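Long-range contacts in protein bvu-3222 (PDB 3FYF), which is of unknown function but carries a DUF4251 domain and is probably a periplasmic protein that pairs with a second copy of itself: residues D53-R58 with L158-Y163; V119-G124 with V134-T139; Q30-S35 with T142-V147; N68-E73 with T83-F88. All blocks are in the same frame, centred on the assembly; numbering follows the deposited sequence.

Contact 1 of 4, residues D53-R58 with L158-Y163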
loop_
_atom_site.group_PDB
_atom_site.type_symbol
_atom_site.label_atom_id
_atom_site.label_comp_id
_atom_site.label_asym_id
_atom_site.label_seq_id
_atom_site.Cartn_x
_atom_site.Cartn_y
_atom_site.Cartn_z
ATOM N N ASP B 53 -7.025 -3.419 1.466
ATOM C CA ASP B 53 -7.130 -2.186 0.711
ATOM C C ASP B 53 -6.441 -2.331 -0.648
ATOM O O ASP B 53 -6.966 -1.886 -1.671
ATOM C CB ASP B 53 -6.498 -1.050 1.500
ATOM C CG ASP B 53 -6.435 0.231 0.709
ATOM O OD1 ASP B 53 -7.508 0.821 0.446
ATOM O OD2 ASP B 53 -5.314 0.641 0.344
ATOM N N ASN B 54 -5.259 -2.946 -0.658
ATOM C CA ASN B 54 -4.582 -3.248 -1.915
ATOM C C ASN B 54 -3.878 -4.601 -1.906
ATOM O O ASN B 54 -3.651 -5.181 -0.856
ATOM C CB ASN B 54 -3.606 -2.125 -2.313
ATOM C CG ASN B 54 -2.494 -1.935 -1.314
ATOM O OD1 ASN B 54 -1.451 -2.591 -1.390
ATOM N ND2 ASN B 54 -2.697 -1.020 -0.379
ATOM N N VAL B 55 -3.535 -5.083 -3.093
ATOM C CA VAL B 55 -2.904 -6.378 -3.256
ATOM C C VAL B 55 -1.693 -6.178 -4.148
ATOM O O VAL B 55 -1.785 -5.461 -5.136
ATOM C CB VAL B 55 -3.902 -7.428 -3.856
ATOM C CG1 VAL B 55 -3.189 -8.668 -4.331
ATOM C CG2 VAL B 55 -4.981 -7.795 -2.825
ATOM N N VAL B 56 -0.562 -6.775 -3.758
ATOM C CA VAL B 56 0.694 -6.733 -4.524
ATOM C C VAL B 56 1.088 -8.156 -4.947
ATOM O O VAL B 56 1.157 -9.063 -4.121
ATOM C CB VAL B 56 1.858 -6.049 -3.719
ATOM C CG1 VAL B 56 3.125 -5.931 -4.560
ATOM C CG2 VAL B 56 1.437 -4.663 -3.222
ATOM N N PHE B 57 1.342 -8.328 -6.238
ATOM C CA PHE B 57 1.671 -9.624 -6.825
ATOM C C PHE B 57 3.176 -9.758 -6.970
ATOM O O PHE B 57 3.903 -8.769 -6.828
ATOM C CB PHE B 57 0.968 -9.774 -8.184
ATOM C CG PHE B 57 -0.532 -9.636 -8.100
ATOM C CD1 PHE B 57 -1.331 -10.752 -7.857
ATOM C CD2 PHE B 57 -1.142 -8.388 -8.238
ATOM C CE1 PHE B 57 -2.709 -10.632 -7.768
ATOM C CE2 PHE B 57 -2.516 -8.253 -8.137
ATOM C CZ PHE B 57 -3.303 -9.375 -7.908
ATOM N N ARG B 58 3.648 -10.974 -7.252
ATOM C CA ARG B 58 5.093 -11.238 -7.339
ATOM C C ARG B 58 5.744 -10.623 -8.582
ATOM O O ARG B 58 6.966 -10.477 -8.643
ATOM C CB ARG B 58 5.408 -12.743 -7.239
ATOM C CG ARG B 58 4.968 -13.593 -8.429
ATOM C CD ARG B 58 5.693 -14.945 -8.426
ATOM N NE ARG B 58 7.013 -14.868 -9.056
ATOM C CZ ARG B 58 7.378 -15.547 -10.144
ATOM N NH1 ARG B 58 8.602 -15.399 -10.638
ATOM N NH2 ARG B 58 6.531 -16.382 -10.737
ATOM N N LEU B 158 1.588 -13.497 -3.141
ATOM C CA LEU B 158 0.567 -12.462 -2.990
ATOM C C LEU B 158 0.614 -11.779 -1.623
ATOM O O LEU B 158 0.629 -12.437 -0.590
ATOM C CB LEU B 158 -0.828 -13.056 -3.256
ATOM C CG LEU B 158 -2.027 -12.108 -3.383
ATOM C CD1 LEU B 158 -2.948 -12.516 -4.521
ATOM C CD2 LEU B 158 -2.794 -12.015 -2.082
ATOM N N THR B 159 0.611 -10.450 -1.632
ATOM C CA THR B 159 0.577 -9.675 -0.401
ATOM C C THR B 159 -0.690 -8.812 -0.370
ATOM O O THR B 159 -1.001 -8.158 -1.353
ATOM C CB THR B 159 1.837 -8.790 -0.270
ATOM O OG1 THR B 159 3.012 -9.614 -0.318
ATOM C CG2 THR B 159 1.835 -8.018 1.037
ATOM N N MET B 160 -1.416 -8.836 0.749
ATOM C CA MET B 160 -2.571 -7.960 0.977
ATOM C C MET B 160 -2.224 -6.920 2.026
ATOM O O MET B 160 -1.802 -7.269 3.133
ATOM C CB MET B 160 -3.777 -8.752 1.498
ATOM C CG MET B 160 -4.336 -9.791 0.548
ATOM S SD MET B 160 -5.939 -10.460 1.067
ATOM C CE MET B 160 -6.237 -11.425 -0.375
ATOM N N ASN B 161 -2.419 -5.648 1.681
ATOM C CA ASN B 161 -2.188 -4.546 2.609
ATOM C C ASN B 161 -3.506 -3.927 2.987
ATOM O O ASN B 161 -4.281 -3.558 2.118
ATOM C CB ASN B 161 -1.283 -3.485 1.976
ATOM C CG ASN B 161 0.082 -4.037 1.616
ATOM O OD1 ASN B 161 0.802 -4.537 2.479
ATOM N ND2 ASN B 161 0.441 -3.955 0.340
ATOM N N GLY B 162 -3.759 -3.806 4.282
ATOM C CA GLY B 162 -5.038 -3.275 4.733
ATOM C C GLY B 162 -5.139 -3.118 6.228
ATOM O O GLY B 162 -4.152 -2.815 6.895
ATOM N N TYR B 163 -6.344 -3.340 6.744
ATOM C CA TYR B 163 -6.679 -3.065 8.137
ATOM C C TYR B 163 -7.036 -4.353 8.867
ATOM O O TYR B 163 -7.869 -5.127 8.399
ATOM C CB TYR B 163 -7.834 -2.045 8.218
ATOM C CG TYR B 163 -7.493 -0.713 7.576
ATOM C CD1 TYR B 163 -6.844 0.286 8.302
ATOM C CD2 TYR B 163 -7.786 -0.464 6.233
ATOM C CE1 TYR B 163 -6.500 1.505 7.705
ATOM C CE2 TYR B 163 -7.444 0.746 5.628
ATOM C CZ TYR B 163 -6.816 1.725 6.369
ATOM O OH TYR B 163 -6.492 2.924 5.774
#
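The side-chain amides of N54 and N161 meet on one face of the sheet, ND2 of N161 donating to OD1 of N54 at 2.9 Å. The N-H lies in the N161 amide plane and points almost straight at its acceptor (172°), but it arrives tilted from the carbonyl plane of N54; the two amide planes stand 46° apart. N54 has CG between its backbone N and carbonyl carbon (chi1 62°), while its own ND2 turns back to OD2 of D53. The other end of the N161 amide is held as well, OD1 being hydrogen-bonded to S146 OG on the neighbouring strand, so the buried amide is gripped at both its oxygen and its nitrogen. V56 borders the pair, with CG2 3.8 Å from N161 ND2.

Strands 54-57 and 158-163 run antiparallel, and where the chain turns its corner at D53 the pairing becomes a classic beta bulge: N161 O accepts from both D53 N, at 2.8 Å, and N54 N, the second bond being the straighter. Farther along, V56 and T159 exchange a pair of backbone hydrogen bonds.

The opposite face is apolar. V55 sends its methyls two ways, CG1 to CG of L158 at 3.8 Å and CG2 to CG of M160 at 4.0 Å. CG1 also sits over one face of the F57 ring, displaced toward the rim. L158 lies beside that ring, pointing the same way, and its CD1 approaches F57 CE1 to 3.8 Å; F85 meets F57 edge-to-face.

Contact 2 of 4, residues V119-G124 with V134-T139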
loop_
_atom_site.group_PDB
_atom_site.type_symbol
_atom_site.label_atom_id
_atom_site.label_comp_id
_atom_site.label_asym_id
_atom_site.label_seq_id
_atom_site.Cartn_x
_atom_site.Cartn_y
_atom_site.Cartn_z
ATOM N N VAL B 119 4.019 -6.318 15.362
ATOM C CA VAL B 119 3.695 -7.724 15.644
ATOM C C VAL B 119 3.867 -8.609 14.412
ATOM O O VAL B 119 3.417 -8.272 13.323
ATOM C CB VAL B 119 2.271 -7.864 16.212
ATOM C CG1 VAL B 119 1.906 -9.334 16.501
ATOM C CG2 VAL B 119 2.144 -7.030 17.458
ATOM N N TYR B 120 4.527 -9.742 14.609
ATOM C CA TYR B 120 4.795 -10.691 13.548
ATOM C C TYR B 120 4.025 -11.972 13.841
ATOM O O TYR B 120 4.396 -12.747 14.721
ATOM C CB TYR B 120 6.312 -10.915 13.415
ATOM C CG TYR B 120 7.042 -9.633 13.045
ATOM C CD1 TYR B 120 7.342 -9.340 11.716
ATOM C CD2 TYR B 120 7.392 -8.695 14.018
ATOM C CE1 TYR B 120 7.992 -8.153 11.370
ATOM C CE2 TYR B 120 8.034 -7.503 13.678
ATOM C CZ TYR B 120 8.328 -7.241 12.360
ATOM O OH TYR B 120 8.967 -6.067 12.035
ATOM N N TYR B 121 2.933 -12.158 13.105
ATOM C CA TYR B 121 1.994 -13.258 13.315
ATOM C C TYR B 121 2.052 -14.211 12.122
ATOM O O TYR B 121 1.677 -13.841 10.997
ATOM C CB TYR B 121 0.584 -12.685 13.478
ATOM C CG TYR B 121 -0.470 -13.650 13.976
ATOM C CD1 TYR B 121 -1.219 -14.416 13.086
ATOM C CD2 TYR B 121 -0.750 -13.764 15.338
ATOM C CE1 TYR B 121 -2.203 -15.286 13.539
ATOM C CE2 TYR B 121 -1.734 -14.635 15.800
ATOM C CZ TYR B 121 -2.456 -15.390 14.894
ATOM O OH TYR B 121 -3.431 -16.255 15.331
ATOM N N ASN B 122 2.536 -15.430 12.369
ATOM C CA ASN B 122 2.720 -16.434 11.318
ATOM C C ASN B 122 1.854 -17.668 11.576
ATOM O O ASN B 122 1.636 -18.031 12.731
ATOM C CB ASN B 122 4.194 -16.860 11.220
ATOM C CG ASN B 122 5.118 -15.754 10.698
ATOM O OD1 ASN B 122 6.335 -15.901 10.712
ATOM N ND2 ASN B 122 4.548 -14.664 10.227
ATOM N N TYR B 123 1.374 -18.302 10.503
ATOM C CA TYR B 123 0.575 -19.536 10.588
ATOM C C TYR B 123 0.412 -20.253 9.243
ATOM O O TYR B 123 0.708 -19.698 8.182
ATOM C CB TYR B 123 -0.809 -19.280 11.218
ATOM C CG TYR B 123 -1.711 -18.338 10.442
ATOM C CD1 TYR B 123 -1.616 -16.959 10.611
ATOM C CD2 TYR B 123 -2.669 -18.825 9.555
ATOM C CE1 TYR B 123 -2.442 -16.086 9.921
ATOM C CE2 TYR B 123 -3.501 -17.960 8.858
ATOM C CZ TYR B 123 -3.380 -16.590 9.047
ATOM O OH TYR B 123 -4.194 -15.719 8.360
ATOM N N GLY B 124 -0.060 -21.493 9.308
ATOM C CA GLY B 124 -0.372 -22.283 8.121
ATOM C C GLY B 124 -1.866 -22.522 7.991
ATOM O O GLY B 124 -2.607 -22.451 8.976
ATOM N N VAL B 134 1.067 -18.245 5.877
ATOM C CA VAL B 134 0.636 -16.864 5.940
ATOM C C VAL B 134 1.552 -16.115 6.896
ATOM O O VAL B 134 1.901 -16.629 7.963
ATOM C CB VAL B 134 -0.829 -16.768 6.455
ATOM C CG1 VAL B 134 -1.303 -15.336 6.486
ATOM C CG2 VAL B 134 -1.774 -17.610 5.595
ATOM N N SER B 135 1.952 -14.910 6.498
ATOM C CA SER B 135 2.792 -14.066 7.330
ATOM C C SER B 135 2.204 -12.658 7.432
ATOM O O SER B 135 2.101 -11.947 6.434
ATOM C CB SER B 135 4.222 -14.041 6.782
ATOM O OG SER B 135 5.120 -13.484 7.717
ATOM N N ILE B 136 1.798 -12.281 8.642
ATOM C CA ILE B 136 1.210 -10.977 8.910
ATOM C C ILE B 136 2.205 -10.116 9.682
ATOM O O ILE B 136 2.795 -10.561 10.660
ATOM C CB ILE B 136 -0.126 -11.080 9.719
ATOM C CG1 ILE B 136 -1.179 -11.886 8.950
ATOM C CG2 ILE B 136 -0.669 -9.682 10.073
ATOM C CD1 ILE B 136 -2.432 -12.260 9.767
ATOM N N VAL B 137 2.397 -8.887 9.221
ATOM C CA VAL B 137 3.137 -7.895 9.982
ATOM C C VAL B 137 2.142 -6.791 10.312
ATOM O O VAL B 137 1.573 -6.192 9.401
ATOM C CB VAL B 137 4.320 -7.316 9.173
ATOM C CG1 VAL B 137 5.062 -6.280 9.999
ATOM C CG2 VAL B 137 5.284 -8.450 8.709
ATOM N N LEU B 138 1.925 -6.547 11.604
ATOM C CA LEU B 138 1.069 -5.453 12.080
ATOM C C LEU B 138 1.930 -4.280 12.553
ATOM O O LEU B 138 2.800 -4.450 13.403
ATOM C CB LEU B 138 0.155 -5.944 13.215
ATOM C CG LEU B 138 -0.610 -4.971 14.125
ATOM C CD1 LEU B 138 -1.728 -4.259 13.379
ATOM C CD2 LEU B 138 -1.186 -5.725 15.309
ATOM N N THR B 139 1.683 -3.097 11.995
ATOM C CA THR B 139 2.415 -1.890 12.370
ATOM C C THR B 139 2.002 -1.423 13.775
ATOM O O THR B 139 0.820 -1.233 14.042
ATOM C CB THR B 139 2.191 -0.762 11.330
ATOM O OG1 THR B 139 2.483 -1.248 10.015
ATOM C CG2 THR B 139 3.071 0.440 11.622
HETATM O O HOH W 1 5.124 -12.084 10.119
#
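The beta hairpin of strands 119-126 and 132-138 is held here by paired residues, Y123 with V134 and Y121 with I136 on the face that also bears V119 and L138. The Y123 ring lies over V134 in a CH-pi contact: V134 CB stands 3.8 Å from the ring centroid, 16° off the normal. CG of Y123 takes the position between backbone N and carbonyl carbon (chi1 63°), and the two side chains lie side by side, pointing the same way. V134 CG1 touches Y123 CZ at 3.5 Å, and I136 CD1 meets the same ring at its edge, 3.8 Å from Y123 CE1. Y121 lies beside I136, Y123 CE1 sits at the edge of its ring, and F48 meets it edge-to-face.

On the other face Y120 and V137 lie side by side, Y120 CE1 being 3.7 Å from V137 CG1. N122 ND2 bends back to Y121 O from above the carbonyl plane, on the same side as I136 N, so this oxygen accepts twice. A water accepts from N122 ND2 and donates to I136 O, adding a water-mediated link. Reciprocal backbone bonds join V119 to L138, Y121 to I136 and Y123 to V134, the regular pattern of an antiparallel beta hairpin.

Contact 3 of 4, residues Q30-S35 with T142-V147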
loop_
_atom_site.group_PDB
_atom_site.type_symbol
_atom_site.label_atom_id
_atom_site.label_comp_id
_atom_site.label_asym_id
_atom_site.label_seq_id
_atom_site.Cartn_x
_atom_site.Cartn_y
_atom_site.Cartn_z
ATOM N N GLN B 30 -4.348 8.502 18.889
ATOM C CA GLN B 30 -5.072 7.805 19.958
ATOM C C GLN B 30 -6.117 6.844 19.386
ATOM O O GLN B 30 -6.345 5.769 19.942
ATOM C CB GLN B 30 -5.731 8.808 20.914
ATOM C CG GLN B 30 -4.748 9.569 21.806
ATOM C CD GLN B 30 -5.385 10.751 22.529
ATOM O OE1 GLN B 30 -6.608 10.919 22.521
ATOM N NE2 GLN B 30 -4.553 11.580 23.156
ATOM N N GLN B 31 -6.743 7.253 18.282
ATOM C CA GLN B 31 -7.650 6.411 17.506
ATOM C C GLN B 31 -6.920 5.193 16.943
ATOM O O GLN B 31 -7.433 4.063 16.988
ATOM C CB GLN B 31 -8.240 7.221 16.352
ATOM C CG GLN B 31 -9.218 6.456 15.468
ATOM C CD GLN B 31 -9.759 7.282 14.307
ATOM O OE1 GLN B 31 -10.342 6.738 13.369
ATOM N NE2 GLN B 31 -9.574 8.602 14.369
ATOM N N ASP B 32 -5.723 5.438 16.405
ATOM C CA ASP B 32 -4.882 4.378 15.865
ATOM C C ASP B 32 -4.389 3.470 16.984
ATOM O O ASP B 32 -4.254 2.264 16.788
ATOM C CB ASP B 32 -3.725 4.960 15.044
ATOM C CG ASP B 32 -4.148 5.347 13.637
ATOM O OD1 ASP B 32 -5.204 4.860 13.174
ATOM O OD2 ASP B 32 -3.426 6.137 12.989
ATOM N N SER B 33 -4.161 4.053 18.161
ATOM C CA SER B 33 -3.851 3.284 19.362
ATOM C C SER B 33 -4.999 2.373 19.812
ATOM O O SER B 33 -4.761 1.237 20.240
ATOM C CB SER B 33 -3.409 4.211 20.491
ATOM O OG SER B 33 -2.124 4.739 20.205
ATOM N N VAL B 34 -6.235 2.863 19.698
ATOM C CA VAL B 34 -7.430 2.064 20.015
ATOM C C VAL B 34 -7.549 0.862 19.075
ATOM O O VAL B 34 -7.734 -0.278 19.524
ATOM C CB VAL B 34 -8.729 2.937 19.999
ATOM C CG1 VAL B 34 -9.992 2.083 19.860
ATOM C CG2 VAL B 34 -8.804 3.807 21.253
ATOM N N SER B 35 -7.404 1.128 17.777
ATOM C CA SER B 35 -7.440 0.100 16.739
ATOM C C SER B 35 -6.307 -0.921 16.881
ATOM O O SER B 35 -6.486 -2.091 16.556
ATOM C CB SER B 35 -7.376 0.750 15.360
ATOM O OG SER B 35 -8.203 1.894 15.299
ATOM N N THR B 142 -0.988 1.076 15.365
ATOM C CA THR B 142 -2.004 1.156 14.303
ATOM C C THR B 142 -2.699 -0.203 14.160
ATOM O O THR B 142 -2.269 -1.181 14.770
ATOM C CB THR B 142 -1.390 1.467 12.904
ATOM O OG1 THR B 142 -0.659 0.329 12.450
ATOM C CG2 THR B 142 -0.474 2.695 12.900
ATOM N N ASN B 143 -3.758 -0.268 13.346
ATOM C CA ASN B 143 -4.273 -1.564 12.862
ATOM C C ASN B 143 -3.934 -1.841 11.391
ATOM O O ASN B 143 -4.562 -2.663 10.727
ATOM C CB ASN B 143 -5.773 -1.774 13.168
ATOM C CG ASN B 143 -6.715 -0.960 12.262
ATOM O OD1 ASN B 143 -7.865 -1.348 12.066
ATOM N ND2 ASN B 143 -6.246 0.166 11.742
ATOM N N GLN B 144 -2.914 -1.146 10.903
ATOM C CA GLN B 144 -2.469 -1.289 9.529
ATOM C C GLN B 144 -1.537 -2.488 9.435
ATOM O O GLN B 144 -0.566 -2.605 10.185
ATOM C CB GLN B 144 -1.797 -0.000 9.063
ATOM C CG GLN B 144 -2.764 1.171 9.039
ATOM C CD GLN B 144 -2.075 2.504 8.898
ATOM O OE1 GLN B 144 -0.985 2.599 8.331
ATOM N NE2 GLN B 144 -2.716 3.552 9.409
ATOM N N ALA B 145 -1.861 -3.408 8.540
ATOM C CA ALA B 145 -1.116 -4.655 8.490
ATOM C C ALA B 145 -0.958 -5.179 7.079
ATOM O O ALA B 145 -1.785 -4.904 6.210
ATOM C CB ALA B 145 -1.765 -5.705 9.395
ATOM N N SER B 146 0.122 -5.934 6.882
ATOM C CA SER B 146 0.468 -6.552 5.615
ATOM C C SER B 146 0.465 -8.077 5.761
ATOM O O SER B 146 1.082 -8.619 6.679
ATOM C CB SER B 146 1.865 -6.105 5.206
ATOM O OG SER B 146 2.077 -6.355 3.831
ATOM N N VAL B 147 -0.209 -8.762 4.847
ATOM C CA VAL B 147 -0.327 -10.227 4.892
ATOM C C VAL B 147 0.308 -10.831 3.653
ATOM O O VAL B 147 -0.179 -10.603 2.557
ATOM C CB VAL B 147 -1.805 -10.683 4.905
ATOM C CG1 VAL B 147 -1.897 -12.182 5.060
ATOM C CG2 VAL B 147 -2.553 -10.033 6.017
HETATM O O HOH W 2 -4.659 2.361 12.085
#
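S35 turns its CB toward N143 and rests against the flat side-chain amide there, 3.6 Å from N143 CG, with both OD1 and ND2 close to the same carbon. The amide stands at this spot because CG of N143 lies between its backbone N and carbonyl carbon (chi1 75°). The serine hydroxyl does not take part in the meeting: with OG beside its own backbone N (chi1 -43°), it donates back to Q31 O at 2.9 Å. Q31 O also accepts the helical bond from S35 N, and the two donors reach it from opposite faces of its carbonyl plane. The N143 CB, for its part, approaches S35 O to 3.5 Å.

One helical turn earlier, D32 O receives a CA-H...O contact from T142 CA at 3.5 Å. The D32 carboxylate reaches across through water: a single molecule donates to D32 OD1 at 2.8 Å and accepts from N143 N at 3.1 Å, while OD2 forms a long, weak ion pair with R63 of the second subunit. The CB of T142 points away from the helix, and its OG1 accepts from Q144 N in an ST turn while bonding to T139 O.

Helix 27-44 thus meets the loop that leads into strand 144-151 without any direct hydrogen bond between the segments; the polar link runs through one water, so the join probably relies on that water together with the packing of S35 on N143.

Contact 4 of 4, residues N68-E73 with T83-F88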
loop_
_atom_site.group_PDB
_atom_site.type_symbol
_atom_site.label_atom_id
_atom_site.label_comp_id
_atom_site.label_asym_id
_atom_site.label_seq_id
_atom_site.Cartn_x
_atom_site.Cartn_y
_atom_site.Cartn_z
ATOM N N ASN B 68 -14.379 -6.532 0.663
ATOM C CA ASN B 68 -15.463 -7.519 0.652
ATOM C C ASN B 68 -15.075 -8.807 -0.065
ATOM O O ASN B 68 -15.533 -9.890 0.305
ATOM C CB ASN B 68 -16.727 -6.937 0.005
ATOM C CG ASN B 68 -17.541 -6.070 0.960
ATOM O OD1 ASN B 68 -17.233 -5.957 2.150
ATOM N ND2 ASN B 68 -18.595 -5.455 0.433
ATOM N N THR B 69 -14.230 -8.679 -1.088
ATOM C CA THR B 69 -13.832 -9.818 -1.922
ATOM C C THR B 69 -12.343 -10.168 -1.832
ATOM O O THR B 69 -11.870 -11.085 -2.508
ATOM C CB THR B 69 -14.225 -9.606 -3.406
ATOM O OG1 THR B 69 -13.712 -8.350 -3.869
ATOM C CG2 THR B 69 -15.747 -9.637 -3.577
ATOM N N ASN B 70 -11.605 -9.425 -1.011
ATOM C CA ASN B 70 -10.200 -9.731 -0.728
ATOM C C ASN B 70 -9.941 -9.595 0.761
ATOM O O ASN B 70 -9.887 -8.489 1.297
ATOM C CB ASN B 70 -9.237 -8.831 -1.512
ATOM C CG ASN B 70 -9.417 -8.936 -3.016
ATOM O OD1 ASN B 70 -8.698 -9.676 -3.687
ATOM N ND2 ASN B 70 -10.383 -8.190 -3.553
ATOM N N TYR B 71 -9.814 -10.732 1.430
ATOM C CA TYR B 71 -9.599 -10.745 2.868
ATOM C C TYR B 71 -8.818 -11.971 3.332
ATOM O O TYR B 71 -8.639 -12.939 2.591
ATOM C CB TYR B 71 -10.930 -10.617 3.634
ATOM C CG TYR B 71 -11.941 -11.718 3.374
ATOM C CD1 TYR B 71 -11.940 -12.888 4.135
ATOM C CD2 TYR B 71 -12.920 -11.577 2.388
ATOM C CE1 TYR B 71 -12.864 -13.899 3.909
ATOM C CE2 TYR B 71 -13.859 -12.584 2.155
ATOM C CZ TYR B 71 -13.823 -13.742 2.922
ATOM O OH TYR B 71 -14.734 -14.750 2.703
ATOM N N VAL B 72 -8.348 -11.900 4.570
ATOM C CA VAL B 72 -7.691 -13.009 5.237
ATOM C C VAL B 72 -8.350 -13.116 6.611
ATOM O O VAL B 72 -8.382 -12.146 7.362
ATOM C CB VAL B 72 -6.156 -12.774 5.330
ATOM C CG1 VAL B 72 -5.542 -13.573 6.448
ATOM C CG2 VAL B 72 -5.472 -13.119 4.005
ATOM N N GLU B 73 -8.902 -14.284 6.924
ATOM C CA GLU B 73 -9.687 -14.446 8.145
ATOM C C GLU B 73 -9.250 -15.662 8.960
ATOM O O GLU B 73 -8.996 -16.711 8.400
ATOM C CB GLU B 73 -11.172 -14.559 7.794
ATOM C CG GLU B 73 -12.101 -14.453 8.993
ATOM C CD GLU B 73 -13.500 -14.945 8.699
ATOM O OE1 GLU B 73 -13.910 -15.938 9.337
ATOM O OE2 GLU B 73 -14.182 -14.345 7.836
ATOM N N THR B 83 -9.335 -14.259 -2.293
ATOM C CA THR B 83 -8.920 -13.233 -3.244
ATOM C C THR B 83 -9.657 -13.384 -4.581
ATOM O O THR B 83 -10.155 -14.464 -4.909
ATOM C CB THR B 83 -7.370 -13.184 -3.420
ATOM O OG1 THR B 83 -6.990 -11.940 -4.022
ATOM C CG2 THR B 83 -6.839 -14.350 -4.245
ATOM N N ALA B 84 -9.729 -12.293 -5.338
ATOM C CA ALA B 84 -10.446 -12.270 -6.614
ATOM C C ALA B 84 -9.577 -12.675 -7.811
ATOM O O ALA B 84 -10.034 -12.640 -8.959
ATOM C CB ALA B 84 -11.068 -10.889 -6.843
ATOM N N PHE B 85 -8.334 -13.056 -7.536
ATOM C CA PHE B 85 -7.432 -13.537 -8.576
ATOM C C PHE B 85 -7.221 -15.044 -8.469
ATOM O O PHE B 85 -7.548 -15.656 -7.453
ATOM C CB PHE B 85 -6.088 -12.811 -8.497
ATOM C CG PHE B 85 -6.210 -11.334 -8.256
ATOM C CD1 PHE B 85 -6.467 -10.466 -9.305
ATOM C CD2 PHE B 85 -6.069 -10.812 -6.980
ATOM C CE1 PHE B 85 -6.579 -9.107 -9.086
ATOM C CE2 PHE B 85 -6.181 -9.453 -6.756
ATOM C CZ PHE B 85 -6.437 -8.599 -7.811
ATOM N N THR B 86 -6.673 -15.635 -9.526
ATOM C CA THR B 86 -6.964 -17.024 -9.863
ATOM C C THR B 86 -5.919 -17.965 -9.272
ATOM O O THR B 86 -6.210 -18.737 -8.360
ATOM C CB THR B 86 -7.027 -17.234 -11.388
ATOM O OG1 THR B 86 -7.961 -16.311 -11.962
ATOM C CG2 THR B 86 -7.459 -18.655 -11.712
ATOM N N ASN B 87 -4.701 -17.894 -9.800
ATOM C CA ASN B 87 -3.533 -18.422 -9.104
ATOM C C ASN B 87 -2.626 -17.315 -8.580
ATOM O O ASN B 87 -1.448 -17.244 -8.933
ATOM C CB ASN B 87 -2.743 -19.360 -10.020
ATOM C CG ASN B 87 -2.653 -20.770 -9.471
ATOM O OD1 ASN B 87 -3.535 -21.222 -8.741
ATOM N ND2 ASN B 87 -1.584 -21.475 -9.822
ATOM N N PHE B 88 -3.180 -16.453 -7.734
ATOM C CA PHE B 88 -2.440 -15.314 -7.205
ATOM C C PHE B 88 -1.685 -14.585 -8.312
ATOM O O PHE B 88 -0.561 -14.125 -8.111
ATOM C CB PHE B 88 -1.466 -15.767 -6.115
ATOM C CG PHE B 88 -2.093 -16.645 -5.070
ATOM C CD1 PHE B 88 -2.679 -16.092 -3.943
ATOM C CD2 PHE B 88 -2.095 -18.022 -5.212
ATOM C CE1 PHE B 88 -3.257 -16.897 -2.979
ATOM C CE2 PHE B 88 -2.671 -18.832 -4.251
ATOM C CZ PHE B 88 -3.253 -18.268 -3.134
#
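OD1 of N70 is gripped by two donors from the segment 83-88. T83 OG1 gives its proton to it at 2.9 Å, lying in the carbonyl plane with a C=O...donor angle of 153°. The backbone N of A84 adds a longer bond of 3.3 Å and comes from well above that plane, 48° out of it, although its N-H points fairly directly at the oxygen. The two donors therefore use different directions around one acceptor. N70 presents OD1 with CG set beside its backbone N (chi1 -59°), and T83 answers with OG1 anti to its own N; the two side chains pass each other at a slant. The far end of the amide is occupied too, since ND2 donates to S66 O, so both ends fix its rotation.

This clasp sits at the open end of the antiparallel hairpin formed by strands 71-75 and 78-83, where N70 leads into the first strand and T83 leaves the second. The backbones approach closely here, the CA atoms of N70 and T83 being 4.5 Å apart, and T69 O comes to 3.7 Å from T83 CA.

Beyond the hairpin the chain turns past the same oxygen. A84 points its CB toward the N70 side, with 4.1 Å between A84 CB and N70 OD1. The F85 ring follows, its CE2 4.0 Å from N70 OD1. The buried M160 of strand 158-166 packs on both N70 and T83.

How the contacts relate
From the N terminus, helix 27-44 supplies the first half of contact 3, which closes only at residues 142-147. Contact 1 opens at 53-58 within that span and ends beyond it at 158-163, so the two cross. Contact 4 and then contact 2 follow in series, each a short closure around a hairpin, and both fall within the spans of contacts 1 and 3. All reach one antiparallel sheet: strands 132-138, 144-151 and 158-166 are successive neighbours linking contacts 2, 3 and 1, while L158 packing on F88 joins contact 1 to contact 4. Contacts 1, 2 and 3 also touch the second subunit; contact 4 does not.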